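Long-range contacts in negative regulator of ofd1 (Schizosaccharomyces pombe, PDB 3QTM), which is required for correct translation termination, directly inhibits ofd1 and positively regulates the stability of the sre1 transcription factor domain that activates hypoxic gene expression: residues L25-S29 / S41-V45; A52-L56 / F69-Y73; L78-F84 / T96-I101. All blocks are in the same frame, centred on the assembly; numbering follows the deposited sequence.

Interaction 1 of 3, residues L25-S29 / S41-V45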
loop_
_atom_site.group_PDB
_atom_site.type_symbol
_atom_site.label_atom_id
_atom_site.label_comp_id
_atom_site.label_asym_id
_atom_site.label_seq_id
_atom_site.Cartn_x
_atom_site.Cartn_y
_atom_site.Cartn_z
ATOM N N LEU A 25 -12.258 19.202 -2.021
ATOM C CA LEU A 25 -13.441 18.342 -1.945
ATOM C C LEU A 25 -13.063 16.872 -1.826
ATOM O O LEU A 25 -13.618 16.146 -0.988
ATOM C CB LEU A 25 -14.330 18.535 -3.172
ATOM C CG LEU A 25 -15.093 19.863 -3.243
ATOM C CD1 LEU A 25 -15.775 20.032 -4.603
ATOM C CD2 LEU A 25 -16.119 19.966 -2.088
ATOM N N TYR A 26 -12.122 16.435 -2.663
ATOM C CA TYR A 26 -11.645 15.059 -2.602
ATOM C C TYR A 26 -11.020 14.753 -1.236
ATOM O O TYR A 26 -11.274 13.701 -0.656
ATOM C CB TYR A 26 -10.634 14.755 -3.716
ATOM C CG TYR A 26 -10.103 13.339 -3.604
ATOM C CD1 TYR A 26 -10.887 12.247 -3.963
ATOM C CD2 TYR A 26 -8.848 13.093 -3.083
ATOM C CE1 TYR A 26 -10.410 10.940 -3.833
ATOM C CE2 TYR A 26 -8.370 11.812 -2.946
ATOM C CZ TYR A 26 -9.146 10.736 -3.327
ATOM O OH TYR A 26 -8.640 9.457 -3.184
ATOM N N GLU A 27 -10.197 15.675 -0.736
ATOM C CA GLU A 27 -9.476 15.484 0.519
ATOM C C GLU A 27 -10.450 15.335 1.678
ATOM O O GLU A 27 -10.297 14.466 2.531
ATOM C CB GLU A 27 -8.507 16.644 0.761
ATOM C CG GLU A 27 -7.268 16.588 -0.156
ATOM C CD GLU A 27 -6.627 17.953 -0.392
ATOM O OE1 GLU A 27 -7.090 18.938 0.212
ATOM O OE2 GLU A 27 -5.657 18.040 -1.180
HETATM N N MSE A 28 -11.460 16.186 1.686
HETATM C CA MSE A 28 -12.525 16.100 2.665
HETATM C C MSE A 28 -13.245 14.761 2.611
HETATM O O MSE A 28 -13.614 14.209 3.645
HETATM C CB MSE A 28 -13.536 17.211 2.417
HETATM C CG MSE A 28 -13.313 18.438 3.239
HETATM SE SE MSE A 28 -14.969 19.481 3.253
HETATM C CE MSE A 28 -14.629 20.497 1.629
ATOM N N SER A 29 -13.482 14.251 1.403
ATOM C CA SER A 29 -14.118 12.939 1.273
ATOM C C SER A 29 -13.269 11.877 1.980
ATOM O O SER A 29 -13.802 10.948 2.573
ATOM C CB SER A 29 -14.360 12.570 -0.193
ATOM O OG SER A 29 -13.218 11.945 -0.750
ATOM N N SER A 41 -18.811 10.816 2.664
ATOM C CA SER A 41 -17.686 10.664 1.744
ATOM C C SER A 41 -18.204 10.541 0.319
ATOM O O SER A 41 -17.693 11.190 -0.598
ATOM C CB SER A 41 -16.815 9.451 2.123
ATOM O OG SER A 41 -15.606 9.414 1.357
ATOM N N VAL A 42 -19.250 9.737 0.151
ATOM C CA VAL A 42 -19.827 9.486 -1.156
ATOM C C VAL A 42 -20.373 10.780 -1.761
ATOM O O VAL A 42 -20.153 11.060 -2.934
ATOM C CB VAL A 42 -20.926 8.410 -1.091
ATOM C CG1 VAL A 42 -21.802 8.457 -2.340
ATOM C CG2 VAL A 42 -20.309 7.022 -0.898
ATOM N N SER A 43 -21.080 11.566 -0.957
ATOM C CA SER A 43 -21.545 12.894 -1.391
ATOM C C SER A 43 -20.393 13.763 -1.874
ATOM O O SER A 43 -20.472 14.392 -2.929
ATOM C CB SER A 43 -22.267 13.620 -0.251
ATOM O OG SER A 43 -23.439 12.923 0.138
ATOM N N LEU A 44 -19.315 13.804 -1.100
ATOM C CA LEU A 44 -18.166 14.629 -1.483
ATOM C C LEU A 44 -17.489 14.153 -2.774
ATOM O O LEU A 44 -17.014 14.966 -3.568
ATOM C CB LEU A 44 -17.152 14.709 -0.340
ATOM C CG LEU A 44 -17.702 15.453 0.889
ATOM C CD1 LEU A 44 -16.842 15.271 2.143
ATOM C CD2 LEU A 44 -17.862 16.927 0.569
ATOM N N VAL A 45 -17.437 12.836 -2.973
ATOM C CA VAL A 45 -16.812 12.261 -4.155
ATOM C C VAL A 45 -17.610 12.597 -5.410
ATOM O O VAL A 45 -17.054 13.064 -6.398
ATOM C CB VAL A 45 -16.663 10.720 -4.005
ATOM C CG1 VAL A 45 -16.479 10.067 -5.349
ATOM C CG2 VAL A 45 -15.508 10.409 -3.081
HETATM O O HOH W 1 -13.605 9.113 -0.670
#
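Ser29 and Ser41 meet where helices 15-34 and 38-58 come close. The hydroxyl of Ser41 donates to the backbone carbonyl of Ser29, with OG 2.7 Å from O. Ser41 OG stands anti to its own backbone N (chi1 -171°), which carries it across to the other helix. It reaches the carbonyl from above, 43° out of the carbonyl plane, and does not follow a lone pair. The hydroxyl of Ser29 turns back on its own helix instead. Its OG sits between the backbone N and the carbonyl carbon and donates to Tyr26 O at 2.6 Å. One water joins the two serines. It donates to OG of Ser29 and to OG of Ser41, each at 2.9 Å. Each hydroxyl thus gives one bond to a backbone oxygen and takes one from the water, and this holds the rotation of both buried groups.

Leu44 packs next to this polar patch. Its CB lies 3.5 Å from CB of Ser29, a close approach. Its CD1 reaches over the backbone of Ser29 and touches CB of Met28, a selenomethionine, at 3.8 Å. The other branch meets Leu25 more loosely, CD2 to CD2 at 4.4 Å. Val45 touches Ser29 as well, with CG2 3.6 Å from Ser29 OG.

The two segments are nearly antiparallel, at 164°. They form a helical hairpin, in keeping with the tetratricopeptide-type helical fold of the protein. Helix 67-82 packs against this pair, where Val45 touches Ala79 and Val80. Tyr26 points away from helix 38-58 and rests on Ser75 of helix 67-82 and Arg127 of helix 119-142.

Interaction 2 of 3, residues A52-L56 / F69-Y73. With SO4 (sulfate ion), chain C.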
loop_
_atom_site.group_PDB
_atom_site.type_symbol
_atom_site.label_atom_id
_atom_site.label_comp_id
_atom_site.label_asym_id
_atom_site.label_seq_id
_atom_site.Cartn_x
_atom_site.Cartn_y
_atom_site.Cartn_z
ATOM N N ALA A 52 -15.648 18.862 -11.338
ATOM C CA ALA A 52 -14.688 18.622 -12.410
ATOM C C ALA A 52 -15.353 18.826 -13.760
ATOM O O ALA A 52 -14.778 19.443 -14.668
ATOM C CB ALA A 52 -14.085 17.208 -12.305
ATOM N N ASP A 53 -16.571 18.306 -13.890
ATOM C CA ASP A 53 -17.341 18.466 -15.118
ATOM C C ASP A 53 -17.613 19.944 -15.387
ATOM O O ASP A 53 -17.552 20.400 -16.532
ATOM C CB ASP A 53 -18.665 17.688 -15.056
ATOM C CG ASP A 53 -18.471 16.179 -15.258
ATOM O OD1 ASP A 53 -17.402 15.777 -15.777
ATOM O OD2 ASP A 53 -19.383 15.400 -14.892
ATOM N N ARG A 54 -17.912 20.691 -14.329
ATOM C CA ARG A 54 -18.194 22.113 -14.478
ATOM C C ARG A 54 -16.939 22.823 -14.978
ATOM O O ARG A 54 -17.011 23.699 -15.842
ATOM C CB ARG A 54 -18.671 22.735 -13.160
ATOM C CG ARG A 54 -19.227 24.165 -13.317
ATOM C CD ARG A 54 -19.773 24.729 -11.996
ATOM N NE ARG A 54 -20.615 23.755 -11.300
ATOM C CZ ARG A 54 -21.933 23.658 -11.443
ATOM N NH1 ARG A 54 -22.581 24.485 -12.254
ATOM N NH2 ARG A 54 -22.608 22.727 -10.775
ATOM N N ILE A 55 -15.788 22.440 -14.439
ATOM C CA ILE A 55 -14.533 23.049 -14.867
ATOM C C ILE A 55 -14.277 22.756 -16.346
ATOM O O ILE A 55 -13.854 23.636 -17.093
ATOM C CB ILE A 55 -13.359 22.593 -13.997
ATOM C CG1 ILE A 55 -13.497 23.189 -12.591
ATOM C CG2 ILE A 55 -12.038 22.999 -14.618
ATOM C CD1 ILE A 55 -12.514 22.620 -11.586
ATOM N N LEU A 56 -14.564 21.531 -16.779
ATOM C CA LEU A 56 -14.412 21.191 -18.193
ATOM C C LEU A 56 -15.341 22.019 -19.087
ATOM O O LEU A 56 -14.970 22.386 -20.192
ATOM C CB LEU A 56 -14.625 19.694 -18.430
ATOM C CG LEU A 56 -13.414 18.846 -18.032
ATOM C CD1 LEU A 56 -13.807 17.384 -17.767
ATOM C CD2 LEU A 56 -12.338 18.946 -19.109
ATOM N N PHE A 69 -5.451 18.510 -12.412
ATOM C CA PHE A 69 -6.893 18.437 -12.627
ATOM C C PHE A 69 -7.326 16.996 -12.926
ATOM O O PHE A 69 -8.260 16.474 -12.306
ATOM C CB PHE A 69 -7.358 19.366 -13.753
ATOM C CG PHE A 69 -8.769 19.054 -14.243
ATOM C CD1 PHE A 69 -9.875 19.557 -13.585
ATOM C CD2 PHE A 69 -8.975 18.244 -15.344
ATOM C CE1 PHE A 69 -11.161 19.259 -14.014
ATOM C CE2 PHE A 69 -10.266 17.942 -15.786
ATOM C CZ PHE A 69 -11.356 18.442 -15.116
ATOM N N HIS A 70 -6.654 16.348 -13.870
ATOM C CA HIS A 70 -7.056 14.987 -14.244
ATOM C C HIS A 70 -6.778 13.999 -13.104
ATOM O O HIS A 70 -7.494 13.008 -12.957
ATOM C CB HIS A 70 -6.358 14.528 -15.527
ATOM C CG HIS A 70 -6.565 15.449 -16.685
ATOM N ND1 HIS A 70 -7.693 15.407 -17.476
ATOM C CD2 HIS A 70 -5.788 16.440 -17.186
ATOM C CE1 HIS A 70 -7.609 16.341 -18.405
ATOM N NE2 HIS A 70 -6.459 16.974 -18.257
ATOM N N ALA A 71 -5.741 14.277 -12.307
ATOM C CA ALA A 71 -5.417 13.453 -11.149
ATOM C C ALA A 71 -6.540 13.484 -10.118
ATOM O O ALA A 71 -6.905 12.447 -9.586
ATOM C CB ALA A 71 -4.106 13.900 -10.521
ATOM N N ALA A 72 -7.077 14.675 -9.825
ATOM C CA ALA A 72 -8.159 14.791 -8.850
ATOM C C ALA A 72 -9.422 14.109 -9.362
ATOM O O ALA A 72 -10.130 13.442 -8.618
ATOM C CB ALA A 72 -8.450 16.245 -8.535
ATOM N N TYR A 73 -9.714 14.314 -10.641
ATOM C CA TYR A 73 -10.896 13.748 -11.253
ATOM C C TYR A 73 -10.775 12.203 -11.258
ATOM O O TYR A 73 -11.714 11.483 -10.907
ATOM C CB TYR A 73 -11.010 14.301 -12.670
ATOM C CG TYR A 73 -12.343 14.121 -13.333
ATOM C CD1 TYR A 73 -12.657 14.826 -14.486
ATOM C CD2 TYR A 73 -13.303 13.256 -12.800
ATOM C CE1 TYR A 73 -13.885 14.660 -15.115
ATOM C CE2 TYR A 73 -14.541 13.083 -13.419
ATOM C CZ TYR A 73 -14.822 13.788 -14.587
ATOM O OH TYR A 73 -16.041 13.632 -15.222
HETATM S S SO4 C . -22.528 25.731 -15.286
HETATM O O1 SO4 C . -21.615 25.377 -16.380
HETATM O O2 SO4 C . -21.761 26.169 -14.117
HETATM O O3 SO4 C . -23.391 26.837 -15.701
HETATM O O4 SO4 C . -23.359 24.577 -14.936
#
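Segments 52-56 and 69-73 run roughly antiparallel, at 148°, with their axes 11.2 Å apart. Two aromatic side chains, Phe69 and Tyr73, span this wide gap. Tyr73 has CG anti to its backbone N (chi1 -165°), which sends the ring across to helix 38-58. Ala52 sits over one face of that ring in a CH-pi contact, with CB 3.7 Å from the ring centroid. The phenol oxygen goes on to the carboxylate of Asp53. Tyr73 OH and Asp53 OD1 are 2.6 Å apart, a close approach that is at most a weak hydrogen bond. The carboxylate and ring planes are turned 73° against each other. Leu56 comes to the ring edge, with CD1 3.8 Å from Tyr73 CE1.

Leu56 also packs on Phe69, with CG 3.6 Å from CZ. Ile55 reaches the same ring through CG2, 3.9 Å from Phe69 CE1. The backbone O of Ala52 lies at the edge of the Phe69 ring. A leucine in place of Tyr73 would probably leave Asp53 without its phenol partner and Ala52 without an aromatic face to rest on.

Arg54 takes no part in the interface. Its NH1 donates to O2 of a sulfate at 2.6 Å, close to the guanidinium plane. Arg57 binds the same ion, which probably came from the crystallisation liquor.

Helix 15-34 flanks the contact, with Leu22 on Phe69 and Asn18 on Ile55. Arg107 of helix 97-110 touches Leu56 and Tyr73.

Interaction 3 of 3, residues L78-F84 / T96-I101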
loop_
_atom_site.group_PDB
_atom_site.type_symbol
_atom_site.label_atom_id
_atom_site.label_comp_id
_atom_site.label_asym_id
_atom_site.label_seq_id
_atom_site.Cartn_x
_atom_site.Cartn_y
_atom_site.Cartn_z
ATOM N N LEU A 78 -12.090 6.770 -8.826
ATOM C CA LEU A 78 -11.618 5.565 -8.178
ATOM C C LEU A 78 -12.351 5.380 -6.862
ATOM O O LEU A 78 -12.636 4.251 -6.446
ATOM C CB LEU A 78 -10.112 5.641 -7.917
ATOM C CG LEU A 78 -9.473 4.294 -7.566
ATOM C CD1 LEU A 78 -9.809 3.301 -8.662
ATOM C CD2 LEU A 78 -7.949 4.421 -7.360
ATOM N N ALA A 79 -12.651 6.496 -6.205
ATOM C CA ALA A 79 -13.222 6.450 -4.876
ATOM C C ALA A 79 -14.651 5.947 -4.970
ATOM O O ALA A 79 -15.144 5.305 -4.042
ATOM C CB ALA A 79 -13.161 7.830 -4.190
ATOM N N VAL A 80 -15.309 6.234 -6.092
ATOM C CA VAL A 80 -16.666 5.742 -6.310
ATOM C C VAL A 80 -16.589 4.223 -6.352
ATOM O O VAL A 80 -17.411 3.542 -5.737
ATOM C CB VAL A 80 -17.314 6.289 -7.611
ATOM C CG1 VAL A 80 -18.644 5.566 -7.913
ATOM C CG2 VAL A 80 -17.547 7.794 -7.502
ATOM N N SER A 81 -15.569 3.699 -7.038
ATOM C CA SER A 81 -15.365 2.252 -7.078
ATOM C C SER A 81 -15.099 1.670 -5.684
ATOM O O SER A 81 -15.623 0.626 -5.350
ATOM C CB SER A 81 -14.259 1.848 -8.075
ATOM O OG SER A 81 -12.961 2.161 -7.594
ATOM N N GLU A 82 -14.300 2.357 -4.873
ATOM C CA GLU A 82 -13.970 1.874 -3.532
ATOM C C GLU A 82 -15.216 1.799 -2.645
ATOM O O GLU A 82 -15.367 0.901 -1.830
ATOM C CB GLU A 82 -12.947 2.800 -2.877
ATOM C CG GLU A 82 -12.581 2.411 -1.439
ATOM C CD GLU A 82 -11.579 3.374 -0.807
ATOM O OE1 GLU A 82 -11.284 4.414 -1.431
ATOM O OE2 GLU A 82 -11.084 3.104 0.305
ATOM N N LEU A 83 -16.111 2.757 -2.820
ATOM C CA LEU A 83 -17.275 2.871 -1.971
ATOM C C LEU A 83 -18.517 2.477 -2.732
ATOM O O LEU A 83 -19.626 2.901 -2.384
ATOM C CB LEU A 83 -17.396 4.322 -1.516
ATOM C CG LEU A 83 -16.115 4.839 -0.867
ATOM C CD1 LEU A 83 -16.215 6.317 -0.483
ATOM C CD2 LEU A 83 -15.787 3.974 0.345
ATOM N N PHE A 84 -18.330 1.686 -3.786
ATOM C CA PHE A 84 -19.412 1.384 -4.725
ATOM C C PHE A 84 -20.655 0.757 -4.087
ATOM O O PHE A 84 -21.771 0.930 -4.575
ATOM C CB PHE A 84 -18.917 0.487 -5.862
ATOM C CG PHE A 84 -19.864 0.432 -7.029
ATOM C CD1 PHE A 84 -20.035 1.538 -7.855
ATOM C CD2 PHE A 84 -20.605 -0.708 -7.286
ATOM C CE1 PHE A 84 -20.906 1.497 -8.924
ATOM C CE2 PHE A 84 -21.489 -0.750 -8.361
ATOM C CZ PHE A 84 -21.638 0.353 -9.179
ATOM N N THR A 96 -21.174 -0.306 -12.694
ATOM C CA THR A 96 -20.386 -1.285 -11.942
ATOM C C THR A 96 -19.155 -0.662 -11.288
ATOM O O THR A 96 -18.627 0.354 -11.768
ATOM C CB THR A 96 -19.892 -2.429 -12.846
ATOM O OG1 THR A 96 -19.029 -1.893 -13.862
ATOM C CG2 THR A 96 -21.067 -3.160 -13.504
ATOM N N GLU A 97 -18.684 -1.290 -10.209
ATOM C CA GLU A 97 -17.420 -0.908 -9.600
ATOM C C GLU A 97 -16.300 -0.882 -10.657
ATOM O O GLU A 97 -15.544 0.099 -10.765
ATOM C CB GLU A 97 -17.047 -1.874 -8.460
ATOM C CG GLU A 97 -15.679 -1.587 -7.860
ATOM C CD GLU A 97 -15.150 -2.706 -6.961
ATOM O OE1 GLU A 97 -15.790 -3.778 -6.869
ATOM O OE2 GLU A 97 -14.077 -2.509 -6.348
ATOM N N GLU A 98 -16.198 -1.957 -11.435
ATOM C CA GLU A 98 -15.124 -2.072 -12.416
ATOM C C GLU A 98 -15.152 -0.947 -13.452
ATOM O O GLU A 98 -14.116 -0.464 -13.896
ATOM C CB GLU A 98 -15.133 -3.429 -13.123
ATOM C CG GLU A 98 -13.895 -3.614 -14.020
ATOM C CD GLU A 98 -13.790 -5.021 -14.608
ATOM O OE1 GLU A 98 -14.799 -5.757 -14.587
ATOM O OE2 GLU A 98 -12.700 -5.386 -15.098
ATOM N N SER A 99 -16.339 -0.521 -13.840
ATOM C CA SER A 99 -16.423 0.552 -14.819
ATOM C C SER A 99 -15.876 1.876 -14.255
ATOM O O SER A 99 -15.287 2.671 -14.983
ATOM C CB SER A 99 -17.849 0.707 -15.328
ATOM O OG SER A 99 -17.852 1.454 -16.532
ATOM N N TYR A 100 -16.037 2.080 -12.952
ATOM C CA TYR A 100 -15.463 3.254 -12.301
ATOM C C TYR A 100 -13.923 3.185 -12.192
ATOM O O TYR A 100 -13.245 4.205 -12.278
ATOM C CB TYR A 100 -16.141 3.516 -10.947
ATOM C CG TYR A 100 -17.383 4.374 -11.120
ATOM C CD1 TYR A 100 -18.642 3.796 -11.282
ATOM C CD2 TYR A 100 -17.285 5.766 -11.185
ATOM C CE1 TYR A 100 -19.769 4.580 -11.479
ATOM C CE2 TYR A 100 -18.405 6.559 -11.388
ATOM C CZ TYR A 100 -19.642 5.965 -11.530
ATOM O OH TYR A 100 -20.747 6.753 -11.728
ATOM N N ILE A 101 -13.377 1.982 -12.014
ATOM C CA ILE A 101 -11.929 1.796 -12.063
ATOM C C ILE A 101 -11.440 2.109 -13.478
ATOM O O ILE A 101 -10.476 2.844 -13.640
ATOM C CB ILE A 101 -11.515 0.354 -11.677
ATOM C CG1 ILE A 101 -11.923 0.034 -10.236
ATOM C CG2 ILE A 101 -10.010 0.115 -11.920
ATOM C CD1 ILE A 101 -11.715 -1.448 -9.860
HETATM O O HOH W 2 -12.279 -0.338 -6.095
#
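Glu97 OE2 is gripped by two groups: a water that donates to it at 2.8 Å, and Arg134 of helix 119-142, which forms a salt bridge. The same water donates to Ser81 OG at 3.0 Å and so links the two helices. Glu97 is extended beyond CG, and its CG packs on the backbone O of Ser81. Ser81 OG also lies against Ile101, 3.5 Å from CG1.

Phe84 lies flat on the first turn of helix 97-110. One ring face covers the Thr96-Glu97 peptide, with Glu97 N 3.4 Å from Phe84 CE2. Thr96 is the N-cap of that helix. Its OG1 accepts from Ser99 N at 3.0 Å.

The axes of 78-82 and 97-101 approach to 7.8 Å and run roughly antiparallel, at 158°. This is helix-on-helix packing of the kind that builds a tetratricopeptide-type fold. The chain between them holds the short helix 84-87.

Tyr100 turns its ring face to Val80. Val80 CG1 stands 3.4 Å from the ring centroid, almost on the normal (7° off), in a CH-pi contact. That branch is anti to the backbone N of Val80, which directs it at the ring. Phe84 meets Tyr100 obliquely, CE1 to CD1 at 4.0 Å. Ile101 also touches Leu78 and packs on Lys132 and Val135 of helix 119-142.

How the interactions relate
The three contacts join four helices in chain order. Interaction 1 pairs helices 15-34 and 38-58, interaction 2 adds helix 67-82, and interaction 3 adds helix 97-110. Interactions 1 and 2 share helix 38-58, with centres about 14 Å apart. Interactions 2 and 3 share helix 67-82, with centres about 17 Å apart. In neither case do the contacts touch. Interactions 1 and 3 do touch, because helix 67-82 packs on helix 38-58: Val45 CG1 is 3.3 Å from Val80 CG2, and Leu83 CD1 lies 3.7 Å from Ser41 OG. Val80 therefore packs on both Val45 and Tyr100. The sulfate is held by Arg54 and Arg57 of helix 38-58 and is part of none of the interfaces.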